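Local coordinates for protein 6-phospho-beta-d glycosidase (PDB 5FOO) that hydrolyses beta-glucosides, probably those phosphorylated at the 6-position of the sugar, as a retaining glycoside hydrolase of family 1, at residues M353-N367 and E405-T417. The protein carries 1 engineered substitution. Residues are numbered along the deposited sequence; the frame is centred on the assembly and turned at random.
Sequences MRDHYDNIPWFLSEN and EAGSNCFGYHVWT. With JAZ (6-phosphocyclophellitol), chain G.
Glu366 and Trp416 meet where two parallel strands of a TIM barrel deliver their side chains to the active site, an example of how neighbouring barrel strands build one site together. With its CG anti to the backbone N (chi1 176°) and the chain extended beyond, Glu366 runs past the indole, CG lying 3.6 Å from Trp416 CB, and its OE2 is bonded covalently to C5 of 6-phosphocyclophellitol (1.5 Å), consistent with Glu366 being the nucleophile of a retaining glycosidase. The same Trp416 face that receives OE2 also carries C3 of the inhibitor. Two beta bulges, Trp362 to Leu364 and Leu364 to Asn367, each shift the register by one, yet backbone bonds such as His414 N to Leu364 O continue. Tyr413 OH donates to a lone pair of Asn367 OD1 (2.7 Å), in the carbonyl plane. Phe363 presents its edge to the His414 face, planes at 90°, while its CB sits over the Phe411 ring. Farther back, Trp362 takes Cys410 CB and SG on one face and Met353 CG on the other; its NE1 donates, near the ring plane, to Ser408 OG (2.9 Å), also hydrogen-bonded to Ala350 O. Strand 293-297 flanks strand 362-367, helix 387-405 packs on Trp362, Cys410 and Tyr413, and Trp9 of strand 9-13 meets Phe363 and Phe411.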
loop_
_atom_site.group_PDB
_atom_site.type_symbol
_atom_site.label_atom_id
_atom_site.label_comp_id
_atom_site.label_asym_id
_atom_site.label_seq_id
_atom_site.Cartn_x
_atom_site.Cartn_y
_atom_site.Cartn_z
ATOM N N MET A 353 -12.573 -9.871 8.206
ATOM C CA MET A 353 -11.686 -9.570 9.353
ATOM C C MET A 353 -12.326 -10.077 10.646
ATOM O O MET A 353 -11.676 -10.757 11.475
ATOM C CB MET A 353 -11.401 -8.077 9.454
ATOM C CG MET A 353 -10.372 -7.589 8.455
ATOM S SD MET A 353 -8.796 -8.445 8.646
ATOM C CE MET A 353 -8.288 -8.127 10.308
ATOM N N ARG A 354 -13.609 -9.770 10.770
ATOM C CA ARG A 354 -14.403 -10.187 11.929
ATOM C C ARG A 354 -14.394 -11.695 12.155
ATOM O O ARG A 354 -14.211 -12.100 13.274
ATOM C CB ARG A 354 -15.856 -9.693 11.843
ATOM C CG ARG A 354 -16.579 -9.758 13.226
ATOM C CD ARG A 354 -18.055 -9.500 13.058
ATOM N NE ARG A 354 -18.596 -10.578 12.270
ATOM C CZ ARG A 354 -19.811 -10.622 11.741
ATOM N NH1 ARG A 354 -20.672 -9.630 11.916
ATOM N NH2 ARG A 354 -20.163 -11.679 10.995
ATOM N N ASP A 355 -14.564 -12.492 11.089
ATOM C CA ASP A 355 -14.913 -13.903 11.205
ATOM C C ASP A 355 -13.786 -14.813 10.923
ATOM O O ASP A 355 -13.853 -15.965 11.321
ATOM C CB ASP A 355 -16.071 -14.284 10.290
ATOM C CG ASP A 355 -17.359 -13.598 10.654
ATOM O OD1 ASP A 355 -17.459 -13.104 11.775
ATOM O OD2 ASP A 355 -18.300 -13.558 9.853
ATOM N N HIS A 356 -12.748 -14.330 10.251
ATOM C CA HIS A 356 -11.658 -15.211 9.862
ATOM C C HIS A 356 -10.304 -14.759 10.366
ATOM O O HIS A 356 -9.317 -15.534 10.340
ATOM C CB HIS A 356 -11.677 -15.406 8.339
ATOM C CG HIS A 356 -12.926 -16.081 7.853
ATOM N ND1 HIS A 356 -13.112 -17.445 7.928
ATOM C CD2 HIS A 356 -14.066 -15.582 7.322
ATOM C CE1 HIS A 356 -14.312 -17.764 7.480
ATOM N NE2 HIS A 356 -14.914 -16.651 7.107
ATOM N N TYR A 357 -10.209 -13.532 10.883
ATOM C CA TYR A 357 -8.887 -13.101 11.330
ATOM C C TYR A 357 -8.917 -12.567 12.728
ATOM O O TYR A 357 -8.189 -11.606 13.015
ATOM C CB TYR A 357 -8.311 -12.111 10.308
ATOM C CG TYR A 357 -7.944 -12.837 9.048
ATOM C CD1 TYR A 357 -6.809 -13.629 8.981
ATOM C CD2 TYR A 357 -8.763 -12.774 7.923
ATOM C CE1 TYR A 357 -6.484 -14.356 7.803
ATOM C CE2 TYR A 357 -8.431 -13.462 6.784
ATOM C CZ TYR A 357 -7.309 -14.248 6.735
ATOM O OH TYR A 357 -7.025 -14.883 5.560
ATOM N N ASP A 358 -9.759 -13.227 13.556
ATOM C CA ASP A 358 -9.863 -13.061 15.006
ATOM C C ASP A 358 -10.286 -11.649 15.356
ATOM O O ASP A 358 -9.949 -11.132 16.403
ATOM C CB ASP A 358 -8.525 -13.344 15.659
ATOM C CG ASP A 358 -8.002 -14.702 15.327
ATOM O OD1 ASP A 358 -8.781 -15.647 15.329
ATOM O OD2 ASP A 358 -6.803 -14.849 15.071
ATOM N N ASN A 359 -10.980 -10.994 14.440
ATOM C CA ASN A 359 -11.246 -9.576 14.576
ATOM C C ASN A 359 -10.097 -8.718 15.110
ATOM O O ASN A 359 -10.362 -7.742 15.840
ATOM C CB ASN A 359 -12.465 -9.407 15.492
ATOM C CG ASN A 359 -13.330 -8.224 15.120
ATOM O OD1 ASN A 359 -13.273 -7.651 14.013
ATOM N ND2 ASN A 359 -14.182 -7.873 16.043
ATOM N N ILE A 360 -8.838 -9.019 14.750
ATOM C CA ILE A 360 -7.787 -8.113 15.152
ATOM C C ILE A 360 -7.973 -6.644 14.638
ATOM O O ILE A 360 -8.725 -6.373 13.683
ATOM C CB ILE A 360 -6.394 -8.562 14.722
ATOM C CG1 ILE A 360 -6.264 -8.650 13.218
ATOM C CG2 ILE A 360 -5.992 -9.881 15.387
ATOM C CD1 ILE A 360 -4.808 -8.619 12.832
ATOM N N PRO A 361 -7.241 -5.703 15.241
ATOM C CA PRO A 361 -7.459 -4.336 14.726
ATOM C C PRO A 361 -6.961 -4.112 13.301
ATOM O O PRO A 361 -5.900 -4.631 12.917
ATOM C CB PRO A 361 -6.731 -3.432 15.738
ATOM C CG PRO A 361 -6.433 -4.320 16.938
ATOM C CD PRO A 361 -6.404 -5.735 16.458
ATOM N N TRP A 362 -7.719 -3.318 12.546
ATOM C CA TRP A 362 -7.323 -2.956 11.179
ATOM C C TRP A 362 -7.922 -1.616 10.819
ATOM O O TRP A 362 -8.908 -1.207 11.423
ATOM C CB TRP A 362 -7.787 -4.058 10.201
ATOM C CG TRP A 362 -9.283 -4.142 10.072
ATOM C CD1 TRP A 362 -10.135 -4.780 10.940
ATOM C CD2 TRP A 362 -10.110 -3.586 9.038
ATOM N NE1 TRP A 362 -11.433 -4.645 10.511
ATOM C CE2 TRP A 362 -11.451 -3.921 9.351
ATOM C CE3 TRP A 362 -9.858 -2.831 7.880
ATOM C CZ2 TRP A 362 -12.530 -3.531 8.550
ATOM C CZ3 TRP A 362 -10.926 -2.441 7.090
ATOM C CH2 TRP A 362 -12.247 -2.801 7.428
ATOM N N PHE A 363 -7.305 -0.916 9.879
ATOM C CA PHE A 363 -7.919 0.254 9.246
ATOM C C PHE A 363 -7.860 0.239 7.701
ATOM O O PHE A 363 -7.027 -0.431 7.097
ATOM C CB PHE A 363 -7.316 1.538 9.776
ATOM C CG PHE A 363 -5.984 1.898 9.210
ATOM C CD1 PHE A 363 -4.879 1.099 9.409
ATOM C CD2 PHE A 363 -5.805 3.118 8.509
ATOM C CE1 PHE A 363 -3.655 1.500 8.935
ATOM C CE2 PHE A 363 -4.582 3.482 8.021
ATOM C CZ PHE A 363 -3.496 2.683 8.264
ATOM N N LEU A 364 -8.766 0.967 7.075
ATOM C CA LEU A 364 -8.816 0.998 5.628
ATOM C C LEU A 364 -7.802 2.016 5.224
ATOM O O LEU A 364 -8.035 3.227 5.317
ATOM C CB LEU A 364 -10.192 1.367 5.147
ATOM C CG LEU A 364 -10.454 1.364 3.635
ATOM C CD1 LEU A 364 -10.027 0.063 3.005
ATOM C CD2 LEU A 364 -11.944 1.562 3.399
ATOM N N SER A 365 -6.667 1.520 4.757
ATOM C CA SER A 365 -5.433 2.297 4.681
ATOM C C SER A 365 -5.207 3.001 3.359
ATOM O O SER A 365 -4.271 3.851 3.259
ATOM C CB SER A 365 -4.225 1.383 5.027
ATOM O OG SER A 365 -4.412 0.087 4.439
ATOM N N GLU A 366 -6.041 2.693 2.357
ATOM C CA GLU A 366 -5.901 3.356 1.061
ATOM C C GLU A 366 -7.232 3.194 0.323
ATOM O O GLU A 366 -7.586 2.122 -0.076
ATOM C CB GLU A 366 -4.765 2.685 0.251
ATOM C CG GLU A 366 -4.555 3.187 -1.174
ATOM C CD GLU A 366 -3.743 2.275 -2.088
ATOM O OE1 GLU A 366 -3.651 1.066 -1.875
ATOM O OE2 GLU A 366 -3.161 2.864 -3.151
ATOM N N ASN A 367 -7.974 4.261 0.172
ATOM C CA ASN A 367 -9.241 4.171 -0.527
ATOM C C ASN A 367 -9.362 5.480 -1.213
ATOM O O ASN A 367 -9.249 6.474 -0.557
ATOM C CB ASN A 367 -10.412 3.955 0.449
ATOM C CG ASN A 367 -11.739 3.969 -0.223
ATOM O OD1 ASN A 367 -12.532 4.881 -0.041
ATOM N ND2 ASN A 367 -11.987 2.963 -1.019
ATOM N N GLU A 405 -20.572 -1.340 12.518
ATOM C CA GLU A 405 -21.826 -1.628 13.242
ATOM C C GLU A 405 -22.053 -3.140 13.409
ATOM O O GLU A 405 -22.626 -3.589 14.400
ATOM C CB GLU A 405 -23.043 -0.982 12.565
ATOM C CG GLU A 405 -24.122 -0.605 13.561
ATOM C CD GLU A 405 -23.902 0.780 14.211
ATOM O OE1 GLU A 405 -22.749 1.247 14.418
ATOM O OE2 GLU A 405 -24.920 1.442 14.482
ATOM N N ALA A 406 -21.561 -3.924 12.464
ATOM C CA ALA A 406 -21.700 -5.366 12.510
ATOM C C ALA A 406 -20.641 -5.994 13.368
ATOM O O ALA A 406 -20.573 -7.209 13.467
ATOM C CB ALA A 406 -21.676 -5.930 11.073
ATOM N N GLY A 407 -19.750 -5.204 13.962
ATOM C CA GLY A 407 -18.774 -5.775 14.883
ATOM C C GLY A 407 -17.327 -5.800 14.370
ATOM O O GLY A 407 -16.440 -6.172 15.152
ATOM N N SER A 408 -17.055 -5.384 13.108
ATOM C CA SER A 408 -15.662 -5.391 12.656
ATOM C C SER A 408 -14.801 -4.364 13.410
ATOM O O SER A 408 -15.156 -3.180 13.526
ATOM C CB SER A 408 -15.526 -5.152 11.140
ATOM O OG SER A 408 -14.219 -5.529 10.720
ATOM N N ASN A 409 -13.622 -4.784 13.806
ATOM C CA ASN A 409 -12.730 -3.959 14.583
ATOM C C ASN A 409 -11.852 -3.031 13.708
ATOM O O ASN A 409 -10.619 -3.113 13.693
ATOM C CB ASN A 409 -11.920 -4.933 15.413
ATOM C CG ASN A 409 -11.087 -4.294 16.505
ATOM O OD1 ASN A 409 -11.267 -3.188 16.881
ATOM N ND2 ASN A 409 -10.136 -5.041 16.989
ATOM N N CYS A 410 -12.501 -2.098 13.041
ATOM C CA CYS A 410 -11.854 -1.059 12.229
ATOM C C CYS A 410 -11.635 0.260 13.000
ATOM O O CYS A 410 -12.551 0.798 13.597
ATOM C CB CYS A 410 -12.743 -0.792 11.008
ATOM S SG CYS A 410 -12.021 0.420 9.919
ATOM N N PHE A 411 -10.440 0.805 12.974
ATOM C CA PHE A 411 -10.123 1.960 13.820
ATOM C C PHE A 411 -9.765 3.161 12.973
ATOM O O PHE A 411 -9.370 4.188 13.525
ATOM C CB PHE A 411 -8.989 1.616 14.814
ATOM C CG PHE A 411 -7.687 1.231 14.149
ATOM C CD1 PHE A 411 -6.805 2.210 13.674
ATOM C CD2 PHE A 411 -7.357 -0.114 13.952
ATOM C CE1 PHE A 411 -5.598 1.873 13.050
ATOM C CE2 PHE A 411 -6.128 -0.462 13.379
ATOM C CZ PHE A 411 -5.255 0.538 12.915
ATOM N N GLY A 412 -9.912 3.093 11.640
ATOM C CA GLY A 412 -9.549 4.280 10.826
ATOM C C GLY A 412 -9.775 4.218 9.322
ATOM O O GLY A 412 -10.044 3.145 8.795
ATOM N N TYR A 413 -9.641 5.375 8.655
ATOM C CA TYR A 413 -9.874 5.513 7.218
ATOM C C TYR A 413 -8.923 6.558 6.666
ATOM O O TYR A 413 -8.858 7.692 7.133
ATOM C CB TYR A 413 -11.296 5.940 7.012
ATOM C CG TYR A 413 -11.682 6.172 5.577
ATOM C CD1 TYR A 413 -11.918 5.116 4.698
ATOM C CD2 TYR A 413 -11.814 7.438 5.092
ATOM C CE1 TYR A 413 -12.303 5.354 3.403
ATOM C CE2 TYR A 413 -12.196 7.662 3.811
ATOM C CZ TYR A 413 -12.430 6.639 2.963
ATOM O OH TYR A 413 -12.785 6.972 1.667
ATOM N N HIS A 414 -8.112 6.143 5.715
ATOM C CA HIS A 414 -7.156 7.002 5.064
ATOM C C HIS A 414 -7.538 7.065 3.529
ATOM O O HIS A 414 -7.584 6.068 2.832
ATOM C CB HIS A 414 -5.713 6.464 5.276
ATOM C CG HIS A 414 -5.016 6.989 6.492
ATOM N ND1 HIS A 414 -3.667 6.831 6.696
ATOM C CD2 HIS A 414 -5.471 7.713 7.550
ATOM C CE1 HIS A 414 -3.319 7.420 7.829
ATOM N NE2 HIS A 414 -4.405 7.962 8.363
ATOM N N VAL A 415 -7.747 8.270 3.042
ATOM C CA VAL A 415 -7.986 8.546 1.663
ATOM C C VAL A 415 -6.633 8.478 0.895
ATOM O O VAL A 415 -5.650 9.125 1.248
ATOM C CB VAL A 415 -8.601 9.942 1.453
ATOM C CG1 VAL A 415 -8.850 10.134 -0.046
ATOM C CG2 VAL A 415 -9.915 10.092 2.210
ATOM N N TRP A 416 -6.619 7.715 -0.195
ATOM C CA TRP A 416 -5.590 7.879 -1.205
ATOM C C TRP A 416 -5.961 8.978 -2.229
ATOM O O TRP A 416 -6.968 8.775 -2.933
ATOM C CB TRP A 416 -5.275 6.585 -1.930
ATOM C CG TRP A 416 -4.038 6.797 -2.746
ATOM C CD1 TRP A 416 -3.942 7.301 -4.041
ATOM C CD2 TRP A 416 -2.757 6.572 -2.308
ATOM N NE1 TRP A 416 -2.625 7.426 -4.396
ATOM C CE2 TRP A 416 -1.871 6.949 -3.367
ATOM C CE3 TRP A 416 -2.229 6.042 -1.132
ATOM C CZ2 TRP A 416 -0.510 6.845 -3.247
ATOM C CZ3 TRP A 416 -0.870 5.924 -1.013
ATOM C CH2 TRP A 416 -0.016 6.299 -2.056
ATOM N N THR A 417 -5.621 10.209 -1.920
ATOM C CA THR A 417 -4.322 10.655 -1.440
ATOM C C THR A 417 -4.571 12.114 -0.992
ATOM O O THR A 417 -5.429 12.791 -1.572
ATOM C CB THR A 417 -3.154 10.452 -2.376
ATOM O OG1 THR A 417 -1.948 10.522 -1.608
ATOM C CG2 THR A 417 -3.173 11.493 -3.474
HETATM C C2 JAZ G . -1.145 4.004 -5.930
HETATM C C3 JAZ G . -0.627 3.659 -4.517
HETATM C C4 JAZ G . -1.019 2.237 -4.132
HETATM C C5 JAZ G . -2.525 2.016 -4.171
HETATM C C6 JAZ G . -3.093 2.455 -5.503
HETATM C C7 JAZ G . -2.663 3.871 -5.887
HETATM C C8 JAZ G . -3.356 4.365 -7.154
HETATM O O9 JAZ G . -2.945 3.513 -8.220
HETATM P P10 JAZ G . -2.848 4.110 -9.689
HETATM O O11 JAZ G . -2.347 2.967 -10.500
HETATM O O12 JAZ G . -2.124 5.391 -9.704
HETATM O O13 JAZ G . -4.219 4.474 -10.060
HETATM O O14 JAZ G . -2.745 1.499 -6.514
HETATM O O15 JAZ G . -0.840 5.361 -6.268
HETATM O O16 JAZ G . 0.775 3.751 -4.565
HETATM O O17 JAZ G . -0.509 1.924 -2.848
HETATM O O HOH W 1 -2.743 4.636 5.347
#